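Long-range contacts in nitrite oxidoreductase subunit C (Kuenenia stuttgartiensis, PDB 7B04), which binds a b-type heme and calcium ions and probably carries electrons within the filament-forming nitrite oxidoreductase complex: residues 155-166 against 233-244; 176-184 against 223-231. All blocks are in the same frame, centred on the assembly; numbering follows the deposited sequence.

Contact 1: 155-166 against 233-244; sequences MGDRQKPVNLWH and VEDLNAEGFGTL. With CA (calcium ion), chain B; HEM (protoporphyrin IX containing Fe), chain D.
Two donors share the carbonyl oxygen of Leu-236: the backbone N of Leu-164, as part of the antiparallel ladder, and the side-chain ND2 of Asn-163, 2.9 Å from Leu-236 O. That amide comes from above the carbonyl plane while keeping the oxygen in its own plane; with CG anti to the backbone N (chi1 -158°) it leans across to the carbonyl opposite the next residue, Leu-164. Asn-237 does a comparable job from the other strand. Its ND2, which also donates to Leu-277 O, lies 2.6 Å from Val-162 O and approaches one face of that carbonyl, while Ala-238 N comes from the other. With an alanine at Asn-163, Leu-236 O would probably lose its side-chain donor, with the ladder bond from Leu-164 N remaining, and Val-279 N would lose its acceptor, Asn-163 OD1.

On this same face Asp-235 OD2 binds a calcium ion at 2.5 Å, joined by Gln-247, the backbone O of His-249, Asp-251 and Asp-278. The other face serves the heme, consistent with an ethylbenzene dehydrogenase-type (DOMON-like) heme domain. Leu-164 CD2 packs on Ala-238 CB at 3.7 Å, and His-166 lays one ring face over the heme methyl CMD. Met-155 SD is an axial ligand of the iron, Lys-305 NZ the other. The backbone O of Met-155 accepts from Gly-240 N at 2.7 Å, and Leu-244 N donates to heme propionate O1A at 2.6 Å.

Arg-209 of subunit B covers His-166, Leu-236 and Leu-244. Strand 133-139 flanks 162-168, short strand 245-246 flanks 233-238, and Phe-267 of strand 262-270 packs against Trp-165 and Val-233.

Contact 2: 176-184 against 223-231; sequences LATGGIEEC and NLLSLPRGR
With CG1 anti to the backbone N (chi1 -175°) and the chain extended beyond it (chi2 167°), Ile-181 sends CD1 across to the backbone of 223-231, where it comes within 3.6 Å of Ser-226 O. The same rotation leaves the CG2 branch facing the proline ring, and Ile-181 CG2 meets Pro-228 CG at 3.8 Å. The ring also lies against the turn that precedes the isoleucine: Pro-228 CB is 3.5 Å from Gly-180 O. Gly-180 closes a type I turn begun at Ala-177; a side chain here would point into Pro-228, and the backbone angles by themselves call for glycine.

Polar linkage between the loops is indirect. A water donates to Gly-180 O at 2.8 Å and accepts from Gly-230 N at 2.9 Å. Pro-228 centres an inverse gamma turn, and further back Asn-223 OD1 accepts from Leu-225 N in an Asx turn at the start of the short 3-10 segment 224-226.

Lys-53 of subunit B forms a salt bridge with Glu-183, and Ser-226 OG bonds to Thr-229 O of subunit B. Within the chain both loops lean on helix 169-175: its Asp-174 receives Glu-182 N from one loop and forms a salt bridge with Arg-229 from the other, while Trp-171 makes a cation-pi contact with Arg-229.

Overall arrangement
Contact 2 is nested along the chain inside the loop that contact 1 closes, and their centres lie about 24 Å apart. Contact 1 is mostly buried, a strand pair held by ladder bonds, side-chain amide bonds and metal ligands, with calcium on one face and heme on the other. Contact 2 is smaller and partly open; where the buried strands bond directly, its loops rely on apolar touches and a water-mediated link. Where the excursion returns to the strand the two contacts touch: Leu-224 CD1 of 223-231 packs against Glu-234 OE1 at 3.8 Å, just after the chain enters strand 233-238. Subunit B touches both contacts, while subunit A packs on contact 1.

Contact 1: 155-166 against 233-244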
loop_
_atom_site.group_PDB
_atom_site.type_symbol
_atom_site.label_atom_id
_atom_site.label_comp_id
_atom_site.label_asym_id
_atom_site.label_seq_id
_atom_site.Cartn_x
_atom_site.Cartn_y
_atom_site.Cartn_z
ATOM N N MET C 155 45.227 -12.647 24.463
ATOM C CA MET C 155 45.372 -11.490 23.575
ATOM C C MET C 155 46.050 -10.314 24.276
ATOM O O MET C 155 45.681 -9.155 24.082
ATOM C CB MET C 155 44.019 -11.056 23.010
ATOM C CG MET C 155 43.335 -12.080 22.142
ATOM S SD MET C 155 41.673 -11.532 21.728
ATOM C CE MET C 155 42.024 -10.197 20.590
ATOM N N GLY C 156 47.059 -10.609 25.090
ATOM C CA GLY C 156 47.741 -9.560 25.821
ATOM C C GLY C 156 47.023 -9.172 27.102
ATOM O O GLY C 156 46.149 -9.885 27.609
ATOM N N ASP C 157 47.406 -8.010 27.629
ATOM C CA ASP C 157 46.749 -7.441 28.799
ATOM C C ASP C 157 47.037 -5.944 28.847
ATOM O O ASP C 157 47.789 -5.409 28.027
ATOM C CB ASP C 157 47.217 -8.148 30.075
ATOM C CG ASP C 157 46.276 -7.936 31.243
ATOM O OD1 ASP C 157 45.263 -7.228 31.069
ATOM O OD2 ASP C 157 46.549 -8.481 32.334
ATOM N N ARG C 158 46.409 -5.268 29.809
ATOM C CA ARG C 158 46.461 -3.812 29.878
ATOM C C ARG C 158 47.881 -3.332 30.157
ATOM O O ARG C 158 48.589 -3.892 30.998
ATOM C CB ARG C 158 45.520 -3.301 30.968
ATOM C CG ARG C 158 44.099 -3.816 30.859
ATOM C CD ARG C 158 43.429 -3.331 29.584
ATOM N NE ARG C 158 42.003 -3.647 29.565
ATOM C CZ ARG C 158 41.494 -4.784 29.099
ATOM N NH1 ARG C 158 42.294 -5.720 28.605
ATOM N NH2 ARG C 158 40.183 -4.984 29.124
ATOM N N GLN C 159 48.305 -2.301 29.423
ATOM C CA GLN C 159 49.669 -1.769 29.479
ATOM C C GLN C 159 50.700 -2.814 29.072
ATOM O O GLN C 159 51.889 -2.674 29.374
ATOM C CB GLN C 159 50.005 -1.193 30.863
ATOM C CG GLN C 159 49.257 0.087 31.194
ATOM C CD GLN C 159 48.309 -0.073 32.364
ATOM O OE1 GLN C 159 48.634 -0.726 33.356
ATOM N NE2 GLN C 159 47.127 0.525 32.254
ATOM N N LYS C 160 50.246 -3.863 28.392
ATOM C CA LYS C 160 51.112 -4.925 27.879
ATOM C C LYS C 160 50.613 -5.278 26.485
ATOM O O LYS C 160 49.966 -6.311 26.277
ATOM C CB LYS C 160 51.105 -6.137 28.815
ATOM C CG LYS C 160 51.767 -5.879 30.166
ATOM C CD LYS C 160 51.765 -7.122 31.042
ATOM C CE LYS C 160 52.548 -6.898 32.328
ATOM N NZ LYS C 160 51.887 -5.911 33.229
ATOM N N PRO C 161 50.893 -4.426 25.500
ATOM C CA PRO C 161 50.303 -4.597 24.166
ATOM C C PRO C 161 50.890 -5.784 23.417
ATOM O O PRO C 161 51.941 -6.327 23.760
ATOM C CB PRO C 161 50.637 -3.280 23.464
ATOM C CG PRO C 161 51.892 -2.825 24.125
ATOM C CD PRO C 161 51.795 -3.265 25.561
ATOM N N VAL C 162 50.176 -6.176 22.357
ATOM C CA VAL C 162 50.494 -7.355 21.560
ATOM C C VAL C 162 50.168 -7.065 20.098
ATOM O O VAL C 162 49.282 -6.262 19.786
ATOM C CB VAL C 162 49.712 -8.592 22.083
ATOM C CG1 VAL C 162 49.678 -9.731 21.071
ATOM C CG2 VAL C 162 50.303 -9.083 23.393
ATOM N N ASN C 163 50.901 -7.718 19.197
ATOM C CA ASN C 163 50.675 -7.632 17.760
ATOM C C ASN C 163 49.941 -8.886 17.300
ATOM O O ASN C 163 50.264 -9.996 17.729
ATOM C CB ASN C 163 51.998 -7.491 17.001
ATOM C CG ASN C 163 51.826 -6.872 15.620
ATOM O OD1 ASN C 163 52.807 -6.523 14.964
ATOM N ND2 ASN C 163 50.584 -6.733 15.176
ATOM N N LEU C 164 48.956 -8.704 16.423
ATOM C CA LEU C 164 48.127 -9.794 15.929
ATOM C C LEU C 164 48.187 -9.847 14.409
ATOM O O LEU C 164 48.193 -8.809 13.741
ATOM C CB LEU C 164 46.662 -9.610 16.360
ATOM C CG LEU C 164 46.114 -9.902 17.762
ATOM C CD1 LEU C 164 46.155 -11.383 18.072
ATOM C CD2 LEU C 164 46.830 -9.095 18.840
ATOM N N TRP C 165 48.249 -11.064 13.867
ATOM C CA TRP C 165 48.164 -11.307 12.430
ATOM C C TRP C 165 46.958 -12.205 12.192
ATOM O O TRP C 165 47.008 -13.397 12.504
ATOM C CB TRP C 165 49.429 -11.975 11.894
ATOM C CG TRP C 165 50.689 -11.199 12.072
ATOM C CD1 TRP C 165 50.812 -9.899 12.466
ATOM C CD2 TRP C 165 52.019 -11.681 11.854
ATOM N NE1 TRP C 165 52.139 -9.542 12.509
ATOM C CE2 TRP C 165 52.900 -10.619 12.137
ATOM C CE3 TRP C 165 52.551 -12.908 11.447
ATOM C CZ2 TRP C 165 54.283 -10.748 12.027
ATOM C CZ3 TRP C 165 53.922 -13.034 11.339
ATOM C CH2 TRP C 165 54.773 -11.961 11.627
ATOM N N HIS C 166 45.886 -11.656 11.631
ATOM C CA HIS C 166 44.646 -12.405 11.446
ATOM C C HIS C 166 44.476 -12.752 9.973
ATOM O O HIS C 166 44.243 -11.866 9.144
ATOM C CB HIS C 166 43.440 -11.620 11.956
ATOM C CG HIS C 166 42.177 -12.422 11.988
ATOM N ND1 HIS C 166 40.934 -11.849 12.153
ATOM C CD2 HIS C 166 41.966 -13.754 11.876
ATOM C CE1 HIS C 166 40.011 -12.796 12.141
ATOM N NE2 HIS C 166 40.612 -13.961 11.974
ATOM N N VAL C 233 45.690 -10.971 5.104
ATOM C CA VAL C 233 45.913 -11.052 6.542
ATOM C C VAL C 233 45.860 -9.638 7.096
ATOM O O VAL C 233 46.500 -8.734 6.551
ATOM C CB VAL C 233 47.259 -11.720 6.884
ATOM C CG1 VAL C 233 47.451 -11.806 8.391
ATOM C CG2 VAL C 233 47.338 -13.109 6.260
ATOM N N GLU C 234 45.154 -9.457 8.205
ATOM C CA GLU C 234 45.028 -8.137 8.803
ATOM C C GLU C 234 46.067 -7.975 9.904
ATOM O O GLU C 234 46.243 -8.869 10.737
ATOM C CB GLU C 234 43.620 -7.925 9.363
ATOM C CG GLU C 234 43.384 -6.540 9.954
ATOM C CD GLU C 234 42.012 -6.399 10.593
ATOM O OE1 GLU C 234 41.477 -5.271 10.617
ATOM O OE2 GLU C 234 41.468 -7.417 11.070
ATOM N N ASP C 235 46.765 -6.845 9.884
ATOM C CA ASP C 235 47.771 -6.522 10.884
ATOM C C ASP C 235 47.106 -5.648 11.938
ATOM O O ASP C 235 46.617 -4.559 11.624
ATOM C CB ASP C 235 48.957 -5.810 10.236
ATOM C CG ASP C 235 50.129 -5.650 11.176
ATOM O OD1 ASP C 235 50.663 -6.676 11.643
ATOM O OD2 ASP C 235 50.541 -4.499 11.420
ATOM N N LEU C 236 47.067 -6.133 13.175
ATOM C CA LEU C 236 46.284 -5.469 14.205
ATOM C C LEU C 236 46.920 -5.690 15.576
ATOM O O LEU C 236 47.779 -6.557 15.751
ATOM C CB LEU C 236 44.819 -5.932 14.134
ATOM C CG LEU C 236 44.318 -7.350 14.398
ATOM C CD1 LEU C 236 42.824 -7.346 14.163
ATOM C CD2 LEU C 236 44.971 -8.386 13.510
ATOM N N ASN C 237 46.490 -4.883 16.548
ATOM C CA ASN C 237 47.028 -4.887 17.903
ATOM C C ASN C 237 45.931 -5.130 18.930
ATOM O O ASN C 237 44.740 -4.962 18.651
ATOM C CB ASN C 237 47.723 -3.558 18.236
ATOM C CG ASN C 237 49.128 -3.478 17.688
ATOM O OD1 ASN C 237 49.394 -2.748 16.736
ATOM N ND2 ASN C 237 50.041 -4.226 18.296
ATOM N N ALA C 238 46.349 -5.529 20.132
ATOM C CA ALA C 238 45.424 -5.715 21.242
ATOM C C ALA C 238 46.172 -5.570 22.562
ATOM O O ALA C 238 47.350 -5.924 22.671
ATOM C CB ALA C 238 44.725 -7.078 21.171
ATOM N N GLU C 239 45.465 -5.038 23.561
ATOM C CA GLU C 239 45.942 -4.963 24.939
ATOM C C GLU C 239 45.025 -5.785 25.838
ATOM O O GLU C 239 44.599 -5.317 26.900
ATOM C CB GLU C 239 46.005 -3.510 25.427
ATOM C CG GLU C 239 47.244 -2.734 25.004
ATOM C CD GLU C 239 47.231 -1.303 25.523
ATOM O OE1 GLU C 239 46.147 -0.829 25.926
ATOM O OE2 GLU C 239 48.295 -0.649 25.526
ATOM N N GLY C 240 44.702 -6.993 25.403
ATOM C CA GLY C 240 43.725 -7.833 26.063
ATOM C C GLY C 240 42.568 -8.154 25.137
ATOM O O GLY C 240 42.418 -7.588 24.053
ATOM N N PHE C 241 41.772 -9.123 25.574
ATOM C CA PHE C 241 40.586 -9.495 24.818
ATOM C C PHE C 241 39.465 -8.496 25.074
ATOM O O PHE C 241 39.336 -7.957 26.178
ATOM C CB PHE C 241 40.178 -10.948 25.115
ATOM C CG PHE C 241 39.594 -11.208 26.489
ATOM C CD1 PHE C 241 38.405 -10.627 26.911
ATOM C CD2 PHE C 241 40.231 -12.094 27.342
ATOM C CE1 PHE C 241 37.888 -10.898 28.172
ATOM C CE2 PHE C 241 39.715 -12.368 28.590
ATOM C CZ PHE C 241 38.547 -11.771 29.005
ATOM N N GLY C 242 38.698 -8.207 24.024
ATOM C CA GLY C 242 37.747 -7.128 24.069
ATOM C C GLY C 242 38.356 -5.802 23.681
ATOM O O GLY C 242 37.654 -4.777 23.661
ATOM N N THR C 243 39.634 -5.807 23.321
ATOM C CA THR C 243 40.402 -4.603 23.051
ATOM C C THR C 243 41.054 -4.649 21.671
ATOM O O THR C 243 41.783 -3.718 21.293
ATOM C CB THR C 243 41.417 -4.465 24.204
ATOM O OG1 THR C 243 40.710 -4.124 25.402
ATOM C CG2 THR C 243 42.452 -3.412 23.995
ATOM N N LEU C 244 40.730 -5.665 20.867
ATOM C CA LEU C 244 41.404 -5.845 19.587
ATOM C C LEU C 244 41.166 -4.622 18.710
ATOM O O LEU C 244 40.033 -4.140 18.586
ATOM C CB LEU C 244 40.880 -7.098 18.889
ATOM C CG LEU C 244 41.398 -7.388 17.489
ATOM C CD1 LEU C 244 42.800 -7.962 17.597
ATOM C CD2 LEU C 244 40.439 -8.336 16.822
HETATM CA CA CA B . 51.895 -2.456 10.878
HETATM C CHA HEM D . 38.982 -11.757 19.118
HETATM C CHB HEM D . 38.820 -13.526 23.656
HETATM C CHC HEM D . 43.105 -15.654 22.801
HETATM C CHD HEM D . 43.358 -13.738 18.306
HETATM C C1A HEM D . 38.611 -11.968 20.434
HETATM C C2A HEM D . 37.568 -11.262 21.148
HETATM C C3A HEM D . 37.511 -11.752 22.399
HETATM C C4A HEM D . 38.530 -12.774 22.533
HETATM C CMA HEM D . 36.546 -11.318 23.525
HETATM C CAA HEM D . 36.675 -10.169 20.517
HETATM C CBA HEM D . 36.907 -8.818 21.179
HETATM C CGA HEM D . 37.989 -8.083 20.441
HETATM O O1A HEM D . 38.789 -7.372 21.102
HETATM O O2A HEM D . 38.054 -8.226 19.194
HETATM C C1B HEM D . 39.940 -14.320 23.812
HETATM C C2B HEM D . 40.223 -15.219 24.913
HETATM C C3B HEM D . 41.416 -15.807 24.682
HETATM C C4B HEM D . 41.915 -15.303 23.413
HETATM C CMB HEM D . 39.272 -15.393 26.117
HETATM C CAB HEM D . 42.191 -16.856 25.522
HETATM C CBB HEM D . 41.686 -17.519 26.570
HETATM C C1C HEM D . 43.509 -15.371 21.506
HETATM C C2C HEM D . 44.652 -15.957 20.828
HETATM C C3C HEM D . 44.721 -15.443 19.597
HETATM C C4C HEM D . 43.636 -14.491 19.438
HETATM C CMC HEM D . 45.612 -17.011 21.425
HETATM C CAC HEM D . 45.784 -15.789 18.529
HETATM C CBC HEM D . 46.481 -14.837 17.905
HETATM C C1D HEM D . 42.141 -13.111 18.101
HETATM C C2D HEM D . 41.604 -12.644 16.835
HETATM C C3D HEM D . 40.406 -12.105 17.061
HETATM C C4D HEM D . 40.125 -12.201 18.481
HETATM C CMD HEM D . 42.284 -12.740 15.453
HETATM C CAD HEM D . 39.492 -11.485 15.982
HETATM C CBD HEM D . 38.420 -12.476 15.546
HETATM C CGD HEM D . 37.689 -11.935 14.344
HETATM O O1D HEM D . 36.835 -12.664 13.783
HETATM O O2D HEM D . 37.964 -10.779 13.934
HETATM N NA HEM D . 39.173 -12.871 21.315
HETATM N NB HEM D . 40.991 -14.401 22.925
HETATM N NC HEM D . 42.909 -14.474 20.629
HETATM N ND HEM D . 41.203 -12.826 19.089
HETATM FE FE HEM D . 41.050 -13.440 21.160
#

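Contact 2: 176-184 against 223-231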
loop_
_atom_site.group_PDB
_atom_site.type_symbol
_atom_site.label_atom_id
_atom_site.label_comp_id
_atom_site.label_asym_id
_atom_site.label_seq_id
_atom_site.Cartn_x
_atom_site.Cartn_y
_atom_site.Cartn_z
ATOM N N LEU C 176 40.404 -12.520 -5.485
ATOM C CA LEU C 176 40.114 -13.036 -6.814
ATOM C C LEU C 176 38.827 -12.475 -7.404
ATOM O O LEU C 176 38.480 -12.820 -8.538
ATOM C CB LEU C 176 40.037 -14.565 -6.776
ATOM C CG LEU C 176 41.317 -15.272 -6.329
ATOM C CD1 LEU C 176 41.078 -16.764 -6.166
ATOM C CD2 LEU C 176 42.447 -15.008 -7.311
ATOM N N ALA C 177 38.111 -11.629 -6.669
ATOM C CA ALA C 177 36.911 -11.010 -7.202
ATOM C C ALA C 177 37.275 -9.899 -8.185
ATOM O O ALA C 177 38.393 -9.374 -8.186
ATOM C CB ALA C 177 36.040 -10.452 -6.078
ATOM N N THR C 178 36.304 -9.544 -9.033
ATOM C CA THR C 178 36.528 -8.548 -10.077
ATOM C C THR C 178 36.704 -7.137 -9.523
ATOM O O THR C 178 37.132 -6.251 -10.274
ATOM C CB THR C 178 35.382 -8.583 -11.096
ATOM O OG1 THR C 178 34.127 -8.437 -10.415
ATOM C CG2 THR C 178 35.397 -9.904 -11.855
ATOM N N GLY C 179 36.343 -6.895 -8.259
ATOM C CA GLY C 179 36.498 -5.580 -7.663
ATOM C C GLY C 179 37.338 -5.553 -6.399
ATOM O O GLY C 179 37.384 -4.535 -5.702
ATOM N N GLY C 180 38.025 -6.656 -6.102
ATOM C CA GLY C 180 38.770 -6.780 -4.866
ATOM C C GLY C 180 37.936 -7.174 -3.667
ATOM O O GLY C 180 38.486 -7.304 -2.565
ATOM N N ILE C 181 36.632 -7.364 -3.846
ATOM C CA ILE C 181 35.748 -7.800 -2.773
ATOM C C ILE C 181 34.538 -8.470 -3.405
ATOM O O ILE C 181 33.996 -7.992 -4.406
ATOM C CB ILE C 181 35.349 -6.617 -1.858
ATOM C CG1 ILE C 181 34.517 -7.114 -0.675
ATOM C CG2 ILE C 181 34.603 -5.543 -2.642
ATOM C CD1 ILE C 181 34.353 -6.092 0.426
ATOM N N GLU C 182 34.133 -9.601 -2.831
ATOM C CA GLU C 182 32.922 -10.274 -3.274
ATOM C C GLU C 182 31.702 -9.520 -2.766
ATOM O O GLU C 182 31.643 -9.134 -1.594
ATOM C CB GLU C 182 32.894 -11.719 -2.779
ATOM C CG GLU C 182 33.819 -12.661 -3.532
ATOM C CD GLU C 182 33.735 -14.083 -3.018
ATOM O OE1 GLU C 182 33.118 -14.293 -1.954
ATOM O OE2 GLU C 182 34.286 -14.990 -3.678
ATOM N N GLU C 183 30.731 -9.312 -3.646
ATOM C CA GLU C 183 29.501 -8.605 -3.324
ATOM C C GLU C 183 28.321 -9.574 -3.358
ATOM O O GLU C 183 28.460 -10.748 -3.715
ATOM C CB GLU C 183 29.316 -7.405 -4.255
ATOM C CG GLU C 183 30.558 -6.518 -4.309
ATOM C CD GLU C 183 30.265 -5.092 -4.733
ATOM O OE1 GLU C 183 29.085 -4.773 -4.988
ATOM O OE2 GLU C 183 31.219 -4.287 -4.807
ATOM N N CYS C 184 27.150 -9.063 -2.978
ATOM C CA CYS C 184 26.000 -9.925 -2.706
ATOM C C CYS C 184 25.604 -10.877 -3.835
ATOM O O CYS C 184 25.272 -12.034 -3.523
ATOM C CB CYS C 184 24.803 -9.053 -2.304
ATOM S SG CYS C 184 25.062 -8.153 -0.763
ATOM N N ASN C 223 36.029 1.147 7.089
ATOM C CA ASN C 223 36.310 -0.066 7.874
ATOM C C ASN C 223 36.971 -1.017 6.898
ATOM O O ASN C 223 36.496 -1.120 5.804
ATOM C CB ASN C 223 35.030 -0.645 8.466
ATOM C CG ASN C 223 35.228 -1.986 9.116
ATOM O OD1 ASN C 223 35.906 -2.840 8.580
ATOM N ND2 ASN C 223 34.623 -2.179 10.262
ATOM N N LEU C 224 38.010 -1.700 7.331
ATOM C CA LEU C 224 38.725 -2.607 6.444
ATOM C C LEU C 224 37.850 -3.781 6.029
ATOM O O LEU C 224 37.843 -4.169 4.860
ATOM C CB LEU C 224 40.006 -3.093 7.118
ATOM C CG LEU C 224 41.139 -2.069 7.169
ATOM C CD1 LEU C 224 42.240 -2.518 8.113
ATOM C CD2 LEU C 224 41.698 -1.819 5.776
ATOM N N LEU C 225 37.036 -4.307 6.947
ATOM C CA LEU C 225 36.203 -5.454 6.596
ATOM C C LEU C 225 35.212 -5.142 5.481
ATOM O O LEU C 225 34.649 -6.070 4.889
ATOM C CB LEU C 225 35.444 -5.950 7.823
ATOM C CG LEU C 225 36.273 -6.308 9.051
ATOM C CD1 LEU C 225 35.375 -6.858 10.128
ATOM C CD2 LEU C 225 37.344 -7.320 8.691
ATOM N N SER C 226 35.007 -3.864 5.164
ATOM C CA SER C 226 34.066 -3.453 4.131
ATOM C C SER C 226 34.741 -3.013 2.838
ATOM O O SER C 226 34.041 -2.766 1.849
ATOM C CB SER C 226 33.188 -2.314 4.655
ATOM O OG SER C 226 32.599 -2.664 5.895
ATOM N N LEU C 227 36.064 -2.915 2.814
ATOM C CA LEU C 227 36.800 -2.400 1.671
ATOM C C LEU C 227 37.592 -3.499 0.971
ATOM O O LEU C 227 37.787 -4.589 1.517
ATOM C CB LEU C 227 37.765 -1.288 2.106
ATOM C CG LEU C 227 37.172 -0.013 2.704
ATOM C CD1 LEU C 227 38.285 0.937 3.114
ATOM C CD2 LEU C 227 36.233 0.658 1.715
ATOM N N PRO C 228 38.007 -3.264 -0.274
ATOM C CA PRO C 228 38.971 -4.160 -0.929
ATOM C C PRO C 228 40.396 -3.946 -0.441
ATOM O O PRO C 228 41.134 -3.141 -1.020
ATOM C CB PRO C 228 38.827 -3.808 -2.417
ATOM C CG PRO C 228 37.495 -3.136 -2.526
ATOM C CD PRO C 228 37.338 -2.383 -1.245
ATOM N N ARG C 229 40.797 -4.651 0.621
ATOM C CA ARG C 229 42.089 -4.391 1.249
ATOM C C ARG C 229 43.265 -4.749 0.356
ATOM O O ARG C 229 44.382 -4.288 0.618
ATOM C CB ARG C 229 42.266 -5.216 2.533
ATOM C CG ARG C 229 41.350 -4.931 3.701
ATOM C CD ARG C 229 39.956 -5.431 3.441
ATOM N NE ARG C 229 39.887 -6.705 2.733
ATOM C CZ ARG C 229 38.747 -7.284 2.370
ATOM N NH1 ARG C 229 38.758 -8.445 1.730
ATOM N NH2 ARG C 229 37.590 -6.691 2.639
ATOM N N GLY C 230 43.054 -5.567 -0.674
ATOM C CA GLY C 230 44.179 -6.010 -1.476
ATOM C C GLY C 230 45.122 -6.844 -0.648
ATOM O O GLY C 230 46.332 -6.861 -0.901
ATOM N N ARG C 231 44.584 -7.553 0.341
ATOM C CA ARG C 231 45.385 -8.228 1.343
ATOM C C ARG C 231 44.593 -9.414 1.877
ATOM O O ARG C 231 43.361 -9.438 1.809
ATOM C CB ARG C 231 45.733 -7.203 2.432
ATOM C CG ARG C 231 46.354 -7.688 3.701
ATOM C CD ARG C 231 46.915 -6.487 4.447
ATOM N NE ARG C 231 48.324 -6.278 4.136
ATOM C CZ ARG C 231 48.785 -5.307 3.355
ATOM N NH1 ARG C 231 47.947 -4.457 2.775
ATOM N NH2 ARG C 231 50.089 -5.200 3.134
HETATM O O HOH W 1 41.108 -7.498 -1.628
#